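Local coordinates for amidohydrolase (Pseudomonas aeruginosa, PDB 2I5G), which probably acts as a metal-dependent dipeptidase of the peptidase M19 (membrane dipeptidase) family, at residues D100-V105 with V145-R150; V107-G112 with V151-D156; Y178-P183 with G247-Q252. The protein carries 2 engineered substitutions. All blocks are in the same frame, centred on the assembly; numbering follows the deposited sequence.

Contact 1 of 3, residues D100-V105 with V145-R150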
ATOM      1  N   ASP A 100      -0.122   7.234   4.357  1.00 10.65           N
ATOM      2  CA  ASP A 100      -0.659   7.873   3.156  1.00 10.01           C
ATOM      3  C   ASP A 100      -0.546   9.387   3.218  1.00  9.78           C
ATOM      4  O   ASP A 100      -1.210  10.108   2.478  1.00  9.75           O
ATOM      5  CB  ASP A 100      -2.119   7.488   2.949  1.00 11.49           C
ATOM      6  CG  ASP A 100      -3.002   7.941   4.085  1.00 13.14           C
ATOM      7  OD1 ASP A 100      -4.240   7.919   3.919  1.00 13.68           O
ATOM      8  OD2 ASP A 100      -2.456   8.310   5.147  1.00 15.46           O
ATOM      9  N   GLN A 101       0.312   9.870   4.100  1.00  8.46           N
ATOM     10  CA  GLN A 101       0.497  11.299   4.251  1.00  7.93           C
ATOM     11  C   GLN A 101       1.831  11.736   3.678  1.00  8.11           C
ATOM     12  O   GLN A 101       2.869  11.196   4.047  1.00  9.60           O
ATOM     13  CB  GLN A 101       0.424  11.661   5.730  1.00 11.11           C
ATOM     14  CG  GLN A 101      -0.830  11.149   6.394  1.00  8.42           C
ATOM     15  CD  GLN A 101      -2.073  11.655   5.706  1.00  9.88           C
ATOM     16  OE1 GLN A 101      -2.293  12.864   5.605  1.00 11.93           O
ATOM     17  NE2 GLN A 101      -2.893  10.738   5.219  1.00  9.81           N
ATOM     18  N   ILE A 102       1.796  12.713   2.778  1.00  6.33           N
ATOM     19  CA  ILE A 102       3.010  13.241   2.165  1.00  7.73           C
ATOM     20  C   ILE A 102       3.600  14.238   3.156  1.00  7.34           C
ATOM     21  O   ILE A 102       4.757  14.653   3.039  1.00  7.25           O
ATOM     22  CB  ILE A 102       2.701  13.963   0.824  1.00 15.76           C
ATOM     23  CG1 ILE A 102       2.030  12.990  -0.152  1.00 16.81           C
ATOM     24  CG2 ILE A 102       3.990  14.499   0.199  1.00 15.48           C
ATOM     25  CD1 ILE A 102       1.613  13.631  -1.474  1.00 17.02           C
ATOM     26  N   GLY A 103       2.787  14.602   4.144  1.00 10.83           N
ATOM     27  CA  GLY A 103       3.213  15.545   5.161  1.00  9.65           C
ATOM     28  C   GLY A 103       4.161  14.927   6.169  1.00 10.56           C
ATOM     29  O   GLY A 103       4.883  15.648   6.861  1.00 11.15           O
ATOM     30  N   TYR A 104       4.174  13.599   6.255  1.00 10.75           N
ATOM     31  CA  TYR A 104       5.048  12.922   7.204  1.00 12.51           C
ATOM     32  C   TYR A 104       6.495  12.918   6.749  1.00 12.71           C
ATOM     33  O   TYR A 104       7.399  12.689   7.555  1.00 14.32           O
ATOM     34  CB  TYR A 104       4.597  11.476   7.444  1.00 11.63           C
ATOM     35  CG  TYR A 104       3.288  11.337   8.192  1.00 13.38           C
ATOM     36  CD1 TYR A 104       2.701  10.087   8.378  1.00 12.97           C
ATOM     37  CD2 TYR A 104       2.622  12.455   8.692  1.00 13.59           C
ATOM     38  CE1 TYR A 104       1.483   9.954   9.039  1.00 12.03           C
ATOM     39  CE2 TYR A 104       1.405  12.331   9.354  1.00 12.69           C
ATOM     40  CZ  TYR A 104       0.843  11.080   9.521  1.00 11.92           C
ATOM     41  OH  TYR A 104      -0.368  10.962  10.162  1.00 12.08           O
ATOM     42  N   VAL A 105       6.731  13.154   5.463  1.00  9.13           N
ATOM     43  CA  VAL A 105       8.106  13.176   4.987  1.00  8.46           C
ATOM     44  C   VAL A 105       8.839  14.304   5.708  1.00  9.19           C
ATOM     45  O   VAL A 105       9.954  14.125   6.184  1.00 10.11           O
ATOM     46  CB  VAL A 105       8.194  13.398   3.459  1.00  2.95           C
ATOM     47  CG1 VAL A 105       9.654  13.564   3.049  1.00  1.14           C
ATOM     48  CG2 VAL A 105       7.568  12.215   2.721  1.00  1.14           C
ATOM     49  N   VAL A 145       8.547  10.784  -3.683  1.00  9.73           N
ATOM     50  CA  VAL A 145       9.921  11.033  -4.111  1.00 10.59           C
ATOM     51  C   VAL A 145      10.157  12.532  -4.163  1.00 10.80           C
ATOM     52  O   VAL A 145      11.147  13.033  -3.630  1.00 11.42           O
ATOM     53  CB  VAL A 145      10.208  10.451  -5.508  1.00  1.14           C
ATOM     54  CG1 VAL A 145      11.603  10.872  -5.970  1.00  1.14           C
ATOM     55  CG2 VAL A 145      10.108   8.933  -5.469  1.00  1.27           C
ATOM     56  N   ALA A 146       9.232  13.237  -4.808  1.00 16.86           N
ATOM     57  CA  ALA A 146       9.306  14.686  -4.937  1.00 17.00           C
ATOM     58  C   ALA A 146       9.496  15.379  -3.585  1.00 17.00           C
ATOM     59  O   ALA A 146      10.455  16.130  -3.410  1.00 18.01           O
ATOM     60  CB  ALA A 146       8.048  15.208  -5.618  1.00  1.14           C
ATOM     61  N   GLU A 147       8.591  15.134  -2.635  1.00  8.23           N
ATOM     62  CA  GLU A 147       8.703  15.754  -1.314  1.00  8.50           C
ATOM     63  C   GLU A 147      10.026  15.401  -0.634  1.00  8.48           C
ATOM     64  O   GLU A 147      10.626  16.244   0.029  1.00  8.60           O
ATOM     65  CB  GLU A 147       7.541  15.346  -0.402  1.00 15.46           C
ATOM     66  CG  GLU A 147       7.607  15.989   0.992  1.00 14.84           C
ATOM     67  CD  GLU A 147       7.333  17.496   0.976  1.00 16.79           C
ATOM     68  OE1 GLU A 147       7.677  18.162  -0.024  1.00 17.34           O
ATOM     69  OE2 GLU A 147       6.787  18.021   1.970  1.00 14.98           O
HETATM   70  N   MSE A 148      10.477  14.160  -0.793  1.00  8.55           N
HETATM   71  CA  MSE A 148      11.745  13.735  -0.202  1.00 10.40           C
HETATM   72  C   MSE A 148      12.905  14.557  -0.776  1.00 11.15           C
HETATM   73  O   MSE A 148      13.866  14.867  -0.065  1.00 11.99           O
HETATM   74  CB  MSE A 148      11.986  12.241  -0.451  1.00 17.81           C
HETATM   75  CG  MSE A 148      11.106  11.330   0.387  1.00 22.32           C
HETATM   76 SE   MSE A 148      11.344   9.426   0.040  1.00 30.52          SE
HETATM   77  CE  MSE A 148      13.126   9.232   0.764  1.00 29.55           C
ATOM     78  N   ASN A 149      12.814  14.912  -2.057  1.00 13.30           N
ATOM     79  CA  ASN A 149      13.857  15.709  -2.693  1.00 13.70           C
ATOM     80  C   ASN A 149      13.828  17.124  -2.140  1.00 14.47           C
ATOM     81  O   ASN A 149      14.871  17.749  -1.945  1.00 15.27           O
ATOM     82  CB  ASN A 149      13.656  15.781  -4.211  1.00 16.75           C
ATOM     83  CG  ASN A 149      13.928  14.467  -4.902  1.00 16.39           C
ATOM     84  OD1 ASN A 149      14.616  13.607  -4.362  1.00 18.15           O
ATOM     85  ND2 ASN A 149      13.406  14.312  -6.112  1.00 13.90           N
ATOM     86  N   ARG A 150      12.622  17.619  -1.889  1.00 20.66           N
ATOM     87  CA  ARG A 150      12.430  18.969  -1.373  1.00 20.97           C
ATOM     88  C   ARG A 150      12.846  19.100   0.090  1.00 20.25           C
ATOM     89  O   ARG A 150      13.494  20.073   0.480  1.00 20.79           O
ATOM     90  CB  ARG A 150      10.963  19.359  -1.527  1.00 14.39           C
ATOM     91  CG  ARG A 150      10.671  20.825  -1.315  1.00 15.44           C
ATOM     92  CD  ARG A 150       9.170  21.071  -1.390  1.00 17.59           C
ATOM     93  NE  ARG A 150       8.493  20.542  -0.212  1.00 18.25           N
ATOM     94  CZ  ARG A 150       8.582  21.081   1.001  1.00 18.55           C
ATOM     95  NH1 ARG A 150       9.316  22.172   1.190  1.00 13.25           N
ATOM     96  NH2 ARG A 150       7.947  20.525   2.028  1.00 16.19           N
TER
HETATM   97  O   HOH W   1       6.027  16.559   4.199  1.00 18.45           O
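Ile102 and Val105, where the chain runs into helix 103-110, pack against Glu147 and Met148 of helix 139-151; the two helices are successive outer helices of the TIM-barrel-like fold of the M19 family. The contact is apolar apart from one water bridge, and no direct hydrogen bond crosses it. Its middle is the aliphatic part of Glu147. CG lies anti to the backbone N (chi1 -179°), which brings it alongside Val105 CB, and the bend at chi2 (70°) then turns the carboxylate toward Arg150 of the same helix. CG of Glu147 comes within 3.6 Å of Val105 CB, the two side chains running antiparallel. One step back, Glu147 CB meets Ile102 at 3.7 Å from CG2, the branch that points away from the isoleucine's own backbone N. Ile102 also packs on Phe140, Glu143 and Ile144 of helix 139-151. Val105 directs CG1 at Met148, a selenomethionine, whose CG it meets at 3.8 Å with the side chains at about a right angle.

Polar bonds fix the end of Glu147. Arg150, three residues on, forms a salt bridge with it, side-on and through two bonds: NE to OE1, and NH2 to OE2 at 2.8 Å, both on the syn side but out of the carboxylate plane. This pair of bonds restricts rotation about the last torsion and would probably favour the ionised carboxylate. Beyond the contact, Tyr268 of the second subunit hydrogen-bonds through its OH to Ile102 N, so the segment leading into the helix also meets the second subunit. Between the two segments, a single water donates to both sides, to Ile102 O at 2.6 Å and to Glu147 OE2 at 2.8 Å.

Contact 2 of 3, residues V107-G112 with V151-D156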
ATOM      1  N   VAL A 107       7.875  15.687   8.549  1.00 14.47           N
ATOM      2  CA  VAL A 107       7.793  15.425   9.983  1.00 12.45           C
ATOM      3  C   VAL A 107       8.960  14.576  10.462  1.00 12.40           C
ATOM      4  O   VAL A 107       9.606  14.896  11.463  1.00 13.00           O
ATOM      5  CB  VAL A 107       6.487  14.670  10.360  1.00  9.06           C
ATOM      6  CG1 VAL A 107       6.501  14.323  11.842  1.00  5.97           C
ATOM      7  CG2 VAL A 107       5.269  15.516  10.029  1.00  6.05           C
ATOM      8  N   PHE A 108       9.224  13.483   9.754  1.00 10.67           N
ATOM      9  CA  PHE A 108      10.312  12.593  10.147  1.00 10.17           C
ATOM     10  C   PHE A 108      11.658  13.259   9.960  1.00 10.43           C
ATOM     11  O   PHE A 108      12.582  13.051  10.750  1.00 10.68           O
ATOM     12  CB  PHE A 108      10.238  11.282   9.362  1.00  5.75           C
ATOM     13  CG  PHE A 108       9.206  10.329   9.890  1.00  4.12           C
ATOM     14  CD1 PHE A 108       9.274   9.878  11.209  1.00  4.39           C
ATOM     15  CD2 PHE A 108       8.164   9.888   9.081  1.00  1.66           C
ATOM     16  CE1 PHE A 108       8.317   8.998  11.713  1.00  3.49           C
ATOM     17  CE2 PHE A 108       7.199   9.010   9.573  1.00  1.14           C
ATOM     18  CZ  PHE A 108       7.276   8.563  10.894  1.00  1.70           C
ATOM     19  N   LYS A 109      11.767  14.061   8.909  1.00 10.99           N
ATOM     20  CA  LYS A 109      12.998  14.780   8.651  1.00 10.31           C
ATOM     21  C   LYS A 109      13.267  15.655   9.867  1.00 11.36           C
ATOM     22  O   LYS A 109      14.404  15.745  10.326  1.00 13.90           O
ATOM     23  CB  LYS A 109      12.854  15.646   7.402  1.00  4.03           C
ATOM     24  CG  LYS A 109      14.030  16.571   7.144  1.00  3.42           C
ATOM     25  CD  LYS A 109      15.320  15.826   6.870  1.00  1.14           C
ATOM     26  CE  LYS A 109      16.465  16.824   6.746  1.00  1.14           C
ATOM     27  NZ  LYS A 109      17.758  16.175   6.418  1.00  1.14           N
ATOM     28  N   GLN A 110      12.217  16.294  10.391  1.00  6.07           N
ATOM     29  CA  GLN A 110      12.349  17.147  11.574  1.00  5.13           C
ATOM     30  C   GLN A 110      12.724  16.331  12.808  1.00  4.81           C
ATOM     31  O   GLN A 110      13.198  16.879  13.804  1.00  6.15           O
ATOM     32  CB  GLN A 110      11.050  17.901  11.863  1.00  4.65           C
ATOM     33  CG  GLN A 110      10.675  18.960  10.838  1.00  6.99           C
ATOM     34  CD  GLN A 110       9.615  19.923  11.354  1.00 10.08           C
ATOM     35  OE1 GLN A 110       9.029  19.714  12.417  1.00 11.64           O
ATOM     36  NE2 GLN A 110       9.364  20.984  10.597  1.00 13.32           N
ATOM     37  N   LEU A 111      12.505  15.021  12.743  1.00  5.25           N
ATOM     38  CA  LEU A 111      12.830  14.144  13.859  1.00  5.12           C
ATOM     39  C   LEU A 111      14.191  13.472  13.701  1.00  4.79           C
ATOM     40  O   LEU A 111      14.555  12.602  14.481  1.00  5.12           O
ATOM     41  CB  LEU A 111      11.732  13.094  14.033  1.00  4.35           C
ATOM     42  CG  LEU A 111      10.379  13.707  14.416  1.00  5.63           C
ATOM     43  CD1 LEU A 111       9.296  12.645  14.371  1.00  4.45           C
ATOM     44  CD2 LEU A 111      10.479  14.332  15.812  1.00  4.69           C
ATOM     45  N   GLY A 112      14.942  13.876  12.683  1.00 14.61           N
ATOM     46  CA  GLY A 112      16.260  13.308  12.483  1.00 13.95           C
ATOM     47  C   GLY A 112      16.406  12.174  11.484  1.00 14.54           C
ATOM     48  O   GLY A 112      17.447  11.528  11.447  1.00 16.69           O
ATOM     49  N   VAL A 151      12.474  18.110   0.891  1.00  7.03           N
ATOM     50  CA  VAL A 151      12.773  18.096   2.320  1.00  7.45           C
ATOM     51  C   VAL A 151      14.214  17.698   2.645  1.00  7.50           C
ATOM     52  O   VAL A 151      14.771  18.123   3.661  1.00  7.21           O
ATOM     53  CB  VAL A 151      11.786  17.146   3.064  1.00 16.23           C
ATOM     54  CG1 VAL A 151      12.197  16.973   4.509  1.00 16.25           C
ATOM     55  CG2 VAL A 151      10.374  17.714   2.991  1.00 17.10           C
ATOM     56  N   GLY A 152      14.811  16.875   1.790  1.00  8.85           N
ATOM     57  CA  GLY A 152      16.182  16.463   2.017  1.00  8.01           C
ATOM     58  C   GLY A 152      16.371  15.094   2.646  1.00  9.24           C
ATOM     59  O   GLY A 152      17.149  14.949   3.585  1.00  9.24           O
ATOM     60  N   ILE A 153      15.656  14.090   2.147  1.00 13.55           N
ATOM     61  CA  ILE A 153      15.794  12.733   2.659  1.00 12.74           C
ATOM     62  C   ILE A 153      16.196  11.883   1.475  1.00 13.87           C
ATOM     63  O   ILE A 153      15.499  11.848   0.472  1.00 12.71           O
ATOM     64  CB  ILE A 153      14.477  12.184   3.234  1.00  9.39           C
ATOM     65  CG1 ILE A 153      14.156  12.883   4.561  1.00  8.47           C
ATOM     66  CG2 ILE A 153      14.589  10.677   3.428  1.00  8.10           C
ATOM     67  CD1 ILE A 153      12.873  12.409   5.218  1.00  8.13           C
HETATM   68  N   MSE A 154      17.326  11.201   1.595  1.00 14.36           N
HETATM   69  CA  MSE A 154      17.825  10.373   0.512  1.00 17.32           C
HETATM   70  C   MSE A 154      17.002   9.120   0.250  1.00 16.80           C
HETATM   71  O   MSE A 154      16.568   8.437   1.184  1.00 17.24           O
HETATM   72  CB  MSE A 154      19.273   9.994   0.796  1.00 29.17           C
HETATM   73  CG  MSE A 154      19.879   9.074  -0.236  1.00 34.79           C
HETATM   74 SE   MSE A 154      21.799   9.001  -0.081  1.00 42.97          SE
HETATM   75  CE  MSE A 154      22.209   8.724  -1.951  1.00 36.38           C
ATOM     76  N   CYS A 155      16.796   8.827  -1.033  1.00 12.54           N
ATOM     77  CA  CYS A 155      16.039   7.658  -1.475  1.00 11.67           C
ATOM     78  C   CYS A 155      16.939   6.430  -1.509  1.00 11.23           C
ATOM     79  O   CYS A 155      18.006   6.445  -2.129  1.00 12.19           O
ATOM     80  CB  CYS A 155      15.468   7.895  -2.871  1.00 16.75           C
ATOM     81  SG  CYS A 155      14.275   9.250  -2.999  1.00 21.95           S
ATOM     82  N   ASP A 156      16.503   5.368  -0.842  1.00  6.21           N
ATOM     83  CA  ASP A 156      17.257   4.122  -0.783  1.00  5.60           C
ATOM     84  C   ASP A 156      16.464   3.061  -1.540  1.00  4.67           C
ATOM     85  O   ASP A 156      15.227   3.043  -1.486  1.00  3.67           O
ATOM     86  CB  ASP A 156      17.471   3.715   0.682  1.00 29.99           C
ATOM     87  CG  ASP A 156      18.308   2.454   0.829  1.00 32.33           C
ATOM     88  OD1 ASP A 156      19.309   2.308   0.094  1.00 33.05           O
ATOM     89  OD2 ASP A 156      17.971   1.616   1.694  1.00 31.79           O
TER
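At a helix-to-strand turn of a beta-alpha unit in the TIM-barrel-like fold, Lys109 of helix 103-110 lies along the end of helix 139-151 and the turn at Gly152-Ile153 that leads into strand 154-156. Gly152, with positive phi (100°), is the first residue to leave the helical path, and its carbonyl oxygen accepts a hydrogen bond from the lysine. The bond from Lys109 NZ to Gly152 O is 3.1 Å long; the donor approaches at a C=O...N angle of 140° and is tilted 31° from the carbonyl plane, so it comes at a slant.

Much of the packing is done by the aliphatic part of the same lysine. With CG anti to the backbone N and a bend at the next torsion, the chain first passes Val151 and then follows the turn to Gly152. Val151 CG1 packs against both CB and CG of Lys109. On the Ile153 side, CD1 meets Lys109 CB at 3.9 Å and CG1 meets Lys109 CD at the same distance. Val151 and Ile153 both run antiparallel to the lysine chain. The ammonium also makes a cation-pi contact with Trp323, at the end of helix 304-323.

Just beyond Lys109, a Schellman motif with Gly112 as C-prime ends helix 103-110 and leads into strand 113-117, which pairs in parallel with strand 154-156 and carries Val116 against Ile153.

Contact 3 of 3, residues Y178-P183 with G247-Q252; sequences YSHCLP and GTDFTQ
His180, Gly247 and Asp249 carry this contact between the C-terminal end of strand 177-181 and the loop that follows strand 244-246, two strands of the TIM-barrel-like fold. That end of the strands is where active sites of such barrels lie, so the contact probably borders the catalytic pocket.

Gly247 is the backbone element. Its CA, with no side chain to hold it off, makes a CA-H...O contact with Ser179 O at 3.4 Å, and the angle of 166° at the hydrogen means the approach is nearly straight. On the next atoms of the chain, Gly247 O lies 3.3 Å from His180 CB, so the glycine backbone lies against both Ser179 O and His180 CB.

His180 then reaches on toward Asp249. Its CG sits between the backbone N and the carbonyl carbon (chi1 60°), which places CD2 near Asp249. Here CD2 comes to 3.8 Å from Asp249 CG, and the ring and carboxylate planes are turned 44° apart, oblique to each other. Asp249, at positive phi, extends its CG anti to its backbone N to arrive there. No direct hydrogen bond joins the two groups; a water makes weak bonds to both, donating to Asp249 OD1.

Both ring nitrogens have protein partners, which should steady the ring's rotation. His180 NE2 is hydrogen-bonded to His159 NE2; separately, Ser158 OG bonds the backbone N of His180. On the remaining ring nitrogen, His180 ND1 and Ser179 OG share a hydrogen bond of 2.7 Å.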
ATOM      1  N   TYR A 178      21.763   2.449  -3.073  1.00 31.94           N
ATOM      2  CA  TYR A 178      21.504   1.062  -2.718  1.00 32.39           C
ATOM      3  C   TYR A 178      22.415   0.954  -1.500  1.00 33.33           C
ATOM      4  O   TYR A 178      23.513   0.404  -1.587  1.00 36.09           O
ATOM      5  CB  TYR A 178      21.989   0.081  -3.787  1.00 19.45           C
ATOM      6  CG  TYR A 178      21.142  -0.009  -5.038  1.00 19.50           C
ATOM      7  CD1 TYR A 178      19.750  -0.065  -4.965  1.00 18.94           C
ATOM      8  CD2 TYR A 178      21.740  -0.078  -6.298  1.00 19.07           C
ATOM      9  CE1 TYR A 178      18.972  -0.187  -6.117  1.00 17.99           C
ATOM     10  CE2 TYR A 178      20.975  -0.201  -7.454  1.00 18.86           C
ATOM     11  CZ  TYR A 178      19.592  -0.255  -7.356  1.00 19.69           C
ATOM     12  OH  TYR A 178      18.837  -0.381  -8.500  1.00 17.49           O
ATOM     13  N   SER A 179      21.965   1.520  -0.379  1.00 16.46           N
ATOM     14  CA  SER A 179      22.731   1.531   0.864  1.00 12.14           C
ATOM     15  C   SER A 179      23.431   0.220   1.181  1.00  9.17           C
ATOM     16  O   SER A 179      24.544   0.225   1.700  1.00  7.55           O
ATOM     17  CB  SER A 179      21.827   1.919   2.043  1.00 13.35           C
ATOM     18  OG  SER A 179      20.812   0.955   2.259  1.00 13.84           O
ATOM     19  N   HIS A 180      22.787  -0.900   0.869  1.00  7.57           N
ATOM     20  CA  HIS A 180      23.380  -2.201   1.145  1.00  7.63           C
ATOM     21  C   HIS A 180      22.936  -3.301   0.183  1.00  8.71           C
ATOM     22  O   HIS A 180      21.811  -3.792   0.256  1.00  9.54           O
ATOM     23  CB  HIS A 180      23.081  -2.620   2.595  1.00  7.67           C
ATOM     24  CG  HIS A 180      21.620  -2.744   2.917  1.00  6.97           C
ATOM     25  ND1 HIS A 180      20.760  -1.666   2.925  1.00  7.98           N
ATOM     26  CD2 HIS A 180      20.873  -3.821   3.261  1.00  7.53           C
ATOM     27  CE1 HIS A 180      19.548  -2.075   3.260  1.00  7.19           C
ATOM     28  NE2 HIS A 180      19.590  -3.376   3.472  1.00  7.32           N
ATOM     29  N   CYS A 181      23.827  -3.696  -0.720  1.00  1.69           N
ATOM     30  CA  CYS A 181      23.506  -4.747  -1.680  1.00  1.74           C
ATOM     31  C   CYS A 181      24.760  -5.432  -2.210  1.00  1.14           C
ATOM     32  O   CYS A 181      25.880  -5.025  -1.919  1.00  1.14           O
ATOM     33  CB  CYS A 181      22.726  -4.167  -2.851  1.00 24.38           C
ATOM     34  SG  CYS A 181      23.730  -3.049  -3.830  1.00 31.67           S
ATOM     35  N   LEU A 182      24.558  -6.481  -2.992  1.00  8.80           N
ATOM     36  CA  LEU A 182      25.658  -7.231  -3.562  1.00  7.62           C
ATOM     37  C   LEU A 182      25.393  -7.527  -5.027  1.00  7.43           C
ATOM     38  O   LEU A 182      24.245  -7.579  -5.459  1.00  7.58           O
ATOM     39  CB  LEU A 182      25.857  -8.528  -2.786  1.00  9.30           C
ATOM     40  CG  LEU A 182      26.546  -8.342  -1.436  1.00 11.16           C
ATOM     41  CD1 LEU A 182      26.570  -9.661  -0.668  1.00 12.30           C
ATOM     42  CD2 LEU A 182      27.957  -7.828  -1.677  1.00 11.86           C
ATOM     43  N   PRO A 183      26.463  -7.737  -5.812  1.00  8.07           N
ATOM     44  CA  PRO A 183      26.359  -8.025  -7.245  1.00  6.88           C
ATOM     45  C   PRO A 183      25.799  -9.405  -7.559  1.00  8.12           C
ATOM     46  O   PRO A 183      26.269 -10.409  -7.027  1.00  7.80           O
ATOM     47  CB  PRO A 183      27.795  -7.871  -7.713  1.00  4.59           C
ATOM     48  CG  PRO A 183      28.550  -8.442  -6.566  1.00  4.64           C
ATOM     49  CD  PRO A 183      27.869  -7.807  -5.373  1.00  6.87           C
ATOM     50  N   GLY A 247      28.153  -0.705   3.423  1.00 17.69           N
ATOM     51  CA  GLY A 247      26.823  -0.889   3.992  1.00 18.65           C
ATOM     52  C   GLY A 247      26.769  -2.313   4.543  1.00 19.79           C
ATOM     53  O   GLY A 247      26.046  -3.170   4.030  1.00 19.18           O
ATOM     54  N   THR A 248      27.550  -2.566   5.593  1.00 27.08           N
ATOM     55  CA  THR A 248      27.660  -3.892   6.204  1.00 28.75           C
ATOM     56  C   THR A 248      26.364  -4.651   6.433  1.00 28.59           C
ATOM     57  O   THR A 248      26.272  -5.839   6.119  1.00 29.30           O
ATOM     58  CB  THR A 248      28.387  -3.833   7.560  1.00 25.60           C
ATOM     59  OG1 THR A 248      27.510  -3.286   8.552  1.00 28.91           O
ATOM     60  CG2 THR A 248      29.626  -2.972   7.454  1.00 27.44           C
ATOM     61  N   ASP A 249      25.372  -3.978   6.997  1.00 14.94           N
ATOM     62  CA  ASP A 249      24.103  -4.623   7.273  1.00 12.69           C
ATOM     63  C   ASP A 249      24.290  -5.468   8.534  1.00 11.32           C
ATOM     64  O   ASP A 249      23.802  -6.591   8.621  1.00 10.14           O
ATOM     65  CB  ASP A 249      23.695  -5.493   6.079  1.00 29.86           C
ATOM     66  CG  ASP A 249      22.243  -5.931   6.133  1.00 35.49           C
ATOM     67  OD1 ASP A 249      21.437  -5.249   6.801  1.00 35.82           O
ATOM     68  OD2 ASP A 249      21.900  -6.951   5.489  1.00 38.19           O
ATOM     69  N   PHE A 250      25.018  -4.919   9.506  1.00 17.63           N
ATOM     70  CA  PHE A 250      25.255  -5.609  10.773  1.00 17.69           C
ATOM     71  C   PHE A 250      23.946  -5.804  11.541  1.00 16.59           C
ATOM     72  O   PHE A 250      23.189  -4.851  11.749  1.00 17.12           O
ATOM     73  CB  PHE A 250      26.226  -4.812  11.648  1.00 14.35           C
ATOM     74  CG  PHE A 250      27.667  -5.199  11.472  1.00 18.22           C
ATOM     75  CD1 PHE A 250      28.067  -6.530  11.597  1.00 17.72           C
ATOM     76  CD2 PHE A 250      28.635  -4.229  11.211  1.00 18.93           C
ATOM     77  CE1 PHE A 250      29.409  -6.892  11.465  1.00 16.25           C
ATOM     78  CE2 PHE A 250      29.980  -4.581  11.077  1.00 17.84           C
ATOM     79  CZ  PHE A 250      30.366  -5.917  11.205  1.00 16.74           C
ATOM     80  N   THR A 251      23.692  -7.037  11.965  1.00  6.27           N
ATOM     81  CA  THR A 251      22.481  -7.375  12.713  1.00  5.86           C
ATOM     82  C   THR A 251      22.869  -7.774  14.140  1.00  5.90           C
ATOM     83  O   THR A 251      22.132  -8.483  14.835  1.00  4.84           O
ATOM     84  CB  THR A 251      21.741  -8.553  12.052  1.00  6.59           C
ATOM     85  OG1 THR A 251      22.556  -9.730  12.111  1.00  7.80           O
ATOM     86  CG2 THR A 251      21.450  -8.239  10.601  1.00  6.91           C
ATOM     87  N   GLN A 252      24.035  -7.293  14.559  1.00  7.46           N
ATOM     88  CA  GLN A 252      24.600  -7.580  15.870  1.00  7.97           C
ATOM     89  C   GLN A 252      23.655  -7.525  17.073  1.00  9.59           C
ATOM     90  O   GLN A 252      23.052  -6.492  17.374  1.00 10.00           O
ATOM     91  CB  GLN A 252      25.787  -6.655  16.114  1.00  5.23           C
ATOM     92  CG  GLN A 252      26.720  -7.146  17.186  1.00  5.42           C
ATOM     93  CD  GLN A 252      27.972  -6.312  17.285  1.00  4.99           C
ATOM     94  OE1 GLN A 252      28.709  -6.161  16.312  1.00  5.31           O
ATOM     95  NE2 GLN A 252      28.223  -5.766  18.469  1.00  6.19           N
TER
HETATM   96  O   HOH W   2      18.215  -5.405   5.921  1.00 10.78           O

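Overall arrangement
From the N terminus, the chain enters helix 103-110 through residues 100-105 and leaves it through 107-112. After strand 113-117 it reaches helix 139-151, whose residues 145-150 close contact 1; 151-156 then close contact 2. The segments alternate, so the two loops cross; their centres are 9 Å apart, and Met148 O probably accepts a hydrogen bond from Ile153 N. Together they tie two outer helices to each other and to strand 154-156. Contact 3 follows in series, joining strand 177-181 to the loop after strand 244-246. Asp156 OD1 and Ser179 N, 2.8 Å apart, link it to contact 2, whereas contact 1 stays about 11 Å from it at the nearest atoms.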